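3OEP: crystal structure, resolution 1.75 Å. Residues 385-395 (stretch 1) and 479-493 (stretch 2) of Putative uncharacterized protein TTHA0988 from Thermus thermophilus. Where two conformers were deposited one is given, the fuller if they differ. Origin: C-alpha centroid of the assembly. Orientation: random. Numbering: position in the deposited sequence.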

# COMPACT_ATOMS: atom_id res chain seq x y z
N PRO A 385 -1.85 -9.83 25.45
CA PRO A 385 -0.77 -10.76 25.15
C PRO A 385 -0.76 -11.16 23.68
O PRO A 385 -1.81 -11.20 23.03
CB PRO A 385 -1.09 -11.97 26.04
CG PRO A 385 -2.54 -11.88 26.32
CD PRO A 385 -2.86 -10.42 26.36
N LEU A 386 0.43 -11.43 23.16
CA LEU A 386 0.59 -11.90 21.80
C LEU A 386 0.72 -13.41 21.85
O LEU A 386 1.67 -13.92 22.45
CB LEU A 386 1.84 -11.29 21.17
CG LEU A 386 2.13 -11.64 19.71
CD1 LEU A 386 1.05 -11.09 18.80
CD2 LEU A 386 3.49 -11.11 19.31
N PRO A 387 -0.23 -14.15 21.25
CA PRO A 387 -0.17 -15.61 21.33
C PRO A 387 0.93 -16.19 20.44
O PRO A 387 1.36 -15.54 19.48
CB PRO A 387 -1.56 -16.04 20.86
CG PRO A 387 -2.00 -14.97 19.95
CD PRO A 387 -1.37 -13.68 20.44
N GLU A 388 1.37 -17.40 20.76
CA GLU A 388 2.44 -18.08 20.01
C GLU A 388 1.95 -18.56 18.64
O GLU A 388 2.73 -18.60 17.69
CB GLU A 388 2.99 -19.27 20.81
N ALA A 389 0.67 -18.93 18.56
CA ALA A 389 0.02 -19.26 17.30
C ALA A 389 -1.20 -18.36 17.13
O ALA A 389 -1.83 -17.99 18.11
CB ALA A 389 -0.39 -20.72 17.28
N PHE A 390 -1.53 -18.02 15.89
CA PHE A 390 -2.62 -17.07 15.62
C PHE A 390 -3.89 -17.79 15.21
O PHE A 390 -3.88 -18.65 14.33
CB PHE A 390 -2.24 -16.08 14.51
CG PHE A 390 -1.05 -15.21 14.83
CD1 PHE A 390 -0.58 -15.04 16.13
CD2 PHE A 390 -0.42 -14.52 13.80
CE1 PHE A 390 0.52 -14.22 16.40
CE2 PHE A 390 0.67 -13.70 14.06
CZ PHE A 390 1.14 -13.55 15.36
N ARG A 391 -4.99 -17.43 15.87
CA ARG A 391 -6.31 -17.85 15.48
C ARG A 391 -6.93 -16.65 14.76
O ARG A 391 -7.14 -15.60 15.37
CB ARG A 391 -7.13 -18.26 16.72
N LEU A 392 -7.15 -16.80 13.45
CA LEU A 392 -7.64 -15.72 12.60
C LEU A 392 -9.05 -16.04 12.12
O LEU A 392 -9.27 -17.04 11.45
CB LEU A 392 -6.73 -15.53 11.39
CG LEU A 392 -5.27 -15.21 11.68
CD1 LEU A 392 -4.54 -14.99 10.36
CD2 LEU A 392 -5.14 -13.99 12.59
N ARG A 393 -9.99 -15.17 12.47
CA ARG A 393 -11.36 -15.28 11.98
C ARG A 393 -11.44 -14.87 10.51
O ARG A 393 -10.84 -13.86 10.11
CB ARG A 393 -12.29 -14.44 12.83
CG ARG A 393 -12.47 -15.01 14.22
CD ARG A 393 -13.15 -14.02 15.13
NE ARG A 393 -12.21 -12.99 15.58
CZ ARG A 393 -12.50 -12.06 16.48
NH1 ARG A 393 -13.70 -12.00 17.04
NH2 ARG A 393 -11.57 -11.18 16.84
N LEU A 394 -12.18 -15.65 9.73
CA LEU A 394 -12.33 -15.39 8.30
C LEU A 394 -13.76 -14.99 7.97
O LEU A 394 -14.71 -15.55 8.52
CB LEU A 394 -11.98 -16.62 7.46
CG LEU A 394 -10.53 -16.98 7.20
CD1 LEU A 394 -10.52 -18.19 6.29
CD2 LEU A 394 -9.76 -15.82 6.58
N LEU A 395 -13.88 -14.02 7.07
CA LEU A 395 -15.15 -13.61 6.48
C LEU A 395 -15.11 -13.97 5.00
O LEU A 395 -14.04 -14.06 4.41
CB LEU A 395 -15.32 -12.09 6.61
CG LEU A 395 -15.09 -11.49 8.00
CD1 LEU A 395 -14.97 -9.97 7.92
CD2 LEU A 395 -16.20 -11.91 8.93
N LEU A 479 -2.65 -8.93 14.71
CA LEU A 479 -1.80 -10.10 14.85
C LEU A 479 -0.86 -10.24 13.67
O LEU A 479 0.31 -10.57 13.84
CB LEU A 479 -2.64 -11.38 15.01
CG LEU A 479 -3.45 -11.50 16.30
CD1 LEU A 479 -4.46 -12.64 16.15
CD2 LEU A 479 -2.55 -11.74 17.50
N LEU A 480 -1.37 -9.99 12.46
CA LEU A 480 -0.54 -10.12 11.26
C LEU A 480 0.51 -9.02 11.15
O LEU A 480 1.51 -9.18 10.45
CB LEU A 480 -1.42 -10.18 10.02
CG LEU A 480 -2.32 -11.41 10.00
CD1 LEU A 480 -3.17 -11.44 8.74
CD2 LEU A 480 -1.50 -12.71 10.14
N GLY A 481 0.29 -7.91 11.86
CA GLY A 481 1.32 -6.90 12.07
C GLY A 481 2.49 -7.41 12.89
O GLY A 481 3.54 -6.77 12.93
N GLN A 482 2.32 -8.55 13.55
CA GLN A 482 3.36 -9.16 14.38
C GLN A 482 3.77 -10.54 13.86
O GLN A 482 4.45 -11.29 14.56
CB GLN A 482 2.85 -9.28 15.82
CG GLN A 482 2.56 -7.93 16.47
CD GLN A 482 3.81 -7.09 16.65
OE1 GLN A 482 4.93 -7.60 16.62
NE2 GLN A 482 3.62 -5.79 16.87
N ALA A 483 3.40 -10.84 12.62
CA ALA A 483 3.72 -12.13 12.01
C ALA A 483 5.21 -12.22 11.70
O ALA A 483 5.86 -11.22 11.37
CB ALA A 483 2.91 -12.32 10.73
N ARG A 484 5.75 -13.43 11.84
CA ARG A 484 7.11 -13.74 11.42
C ARG A 484 7.14 -15.18 10.90
O ARG A 484 6.25 -15.97 11.21
CB ARG A 484 8.08 -13.56 12.59
CG ARG A 484 7.70 -14.27 13.86
CD ARG A 484 8.60 -13.82 15.02
NE ARG A 484 10.00 -14.19 14.82
CZ ARG A 484 11.03 -13.70 15.51
NH1 ARG A 484 10.84 -12.78 16.47
NH2 ARG A 484 12.26 -14.12 15.24
N PRO A 485 8.16 -15.52 10.09
CA PRO A 485 8.26 -16.88 9.56
C PRO A 485 8.16 -17.95 10.63
O PRO A 485 8.79 -17.83 11.68
CB PRO A 485 9.65 -16.89 8.91
CG PRO A 485 9.88 -15.50 8.51
CD PRO A 485 9.26 -14.66 9.60
N GLY A 486 7.34 -18.97 10.38
CA GLY A 486 7.21 -20.10 11.30
C GLY A 486 6.01 -20.05 12.22
O GLY A 486 5.65 -21.08 12.81
N VAL A 487 5.39 -18.88 12.35
CA VAL A 487 4.18 -18.76 13.17
C VAL A 487 3.06 -19.60 12.56
O VAL A 487 2.81 -19.55 11.35
CB VAL A 487 3.74 -17.29 13.34
CG1 VAL A 487 2.37 -17.22 14.06
CG2 VAL A 487 4.80 -16.50 14.12
N GLU A 488 2.40 -20.38 13.41
CA GLU A 488 1.30 -21.22 12.98
C GLU A 488 0.01 -20.40 12.94
O GLU A 488 -0.25 -19.61 13.86
CB GLU A 488 1.15 -22.43 13.90
CG GLU A 488 2.32 -23.40 13.82
CD GLU A 488 2.24 -24.35 12.63
OE1 GLU A 488 1.17 -24.98 12.44
OE2 GLU A 488 3.24 -24.49 11.89
N ILE A 489 -0.76 -20.59 11.87
CA ILE A 489 -2.00 -19.86 11.64
C ILE A 489 -3.17 -20.85 11.56
O ILE A 489 -3.10 -21.83 10.83
CB ILE A 489 -1.95 -19.07 10.31
CG1 ILE A 489 -0.71 -18.16 10.27
CG2 ILE A 489 -3.22 -18.25 10.12
CD1 ILE A 489 -0.67 -17.13 11.39
N HIS A 490 -4.22 -20.57 12.32
CA HIS A 490 -5.44 -21.36 12.31
C HIS A 490 -6.58 -20.43 11.91
O HIS A 490 -6.89 -19.48 12.62
CB HIS A 490 -5.71 -21.94 13.70
CG HIS A 490 -4.58 -22.75 14.25
ND1 HIS A 490 -4.45 -24.10 14.02
CD2 HIS A 490 -3.52 -22.40 15.03
CE1 HIS A 490 -3.36 -24.55 14.62
NE2 HIS A 490 -2.78 -23.54 15.24
N PHE A 491 -7.19 -20.70 10.75
CA PHE A 491 -8.32 -19.92 10.28
C PHE A 491 -9.61 -20.53 10.81
O PHE A 491 -9.76 -21.76 10.82
CB PHE A 491 -8.38 -19.88 8.76
CG PHE A 491 -7.28 -19.07 8.12
CD1 PHE A 491 -7.24 -17.69 8.29
CD2 PHE A 491 -6.32 -19.67 7.31
CE1 PHE A 491 -6.25 -16.94 7.68
CE2 PHE A 491 -5.33 -18.92 6.70
CZ PHE A 491 -5.30 -17.55 6.88
N THR A 492 -10.53 -19.66 11.24
CA THR A 492 -11.82 -20.10 11.77
C THR A 492 -12.94 -19.19 11.27
O THR A 492 -12.70 -18.08 10.84
CB THR A 492 -11.83 -20.11 13.31
OG1 THR A 492 -13.12 -20.52 13.78
CG2 THR A 492 -11.52 -18.72 13.88
N SER A 493 -14.17 -19.69 11.32
CA SER A 493 -15.32 -18.90 10.89
C SER A 493 -15.84 -18.01 12.02
O SER A 493 -15.41 -18.14 13.17
CB SER A 493 -16.45 -19.81 10.42
OG SER A 493 -16.70 -20.82 11.38
O HOH W 1 3.26 -20.69 16.18

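The strand that includes F390 to L395 and the strand E488 to T492 run side by side in parallel, and five backbone hydrogen bonds fix their register. F390 N donates to E488 O (2.9 Å), H490 N to F390 O (2.8 Å), L392 N to H490 O (2.8 Å), T492 N to L392 O (2.9 Å) and L394 N to T492 O (2.7 Å). F390 and L392 thus bond through both N and O, while R391 and R393 turn theirs away from this neighbour. The ladder is extended by one water, which donates to E388 O (2.6 Å) and accepts from E488 N (2.9 Å), linking the loop residue E388 to the start of the second strand, just before the direct pairing begins.

Side chains alternate across the sheet. F390, L392, I489 and F491 share one face, and it is here that the segment preceding the second strand, L479 to V487, packs against the first. F390, with chi1 in m and chi2 at -18°, places its ring between two aliphatic groups: L479 CB lies 4.0 Å from the centroid of the F390 ring over one face, and V487 CG1 lies 3.8 Å from that centroid over the opposite face. Both are within 10° of the ring normal, the geometry of CH-pi contacts. V487 adopts t, which directs CG1 at the ring. The ring edge meets the turn from L480 to A483, with F390 CE2 4.0 Å from A483 CA; the same CE2 atom approaches L479 O to 3.2 Å, and L479 O also accepts a hydrogen bond from Q482 N (2.9 Å).

L392, in the extended mt rotamer, sends its two methyls to different neighbours. CD1 packs against I489 CG2 at 3.5 Å, F491 CE1 at 3.7 Å and L480 CD2 at 3.8 Å, whereas L392 CD2 meets L479 CD1 at 3.9 Å. L479 is also mt, and its other methyl, CD2, reaches P387 CD (3.7 Å) and L386 CD1 (3.9 Å), so this one leucine joins the strand to the loop before it. I489 is mm, which brings its CD1 to 3.6 Å from F390 CD2 while CG2 faces L392. Farther along, L394 CG packs 3.5 Å from F491 CD1.

The face bearing R391, R393, H490 and T492 is more open. H490 turns its ring edge to A389, with CD2 4.2 Å from A389 CB. R393 CG touches T492 CG2 at 3.8 Å, but the guanidinium leads away to hydrogen-bond elsewhere in the structure. The side chain of R391 is not modelled beyond CB.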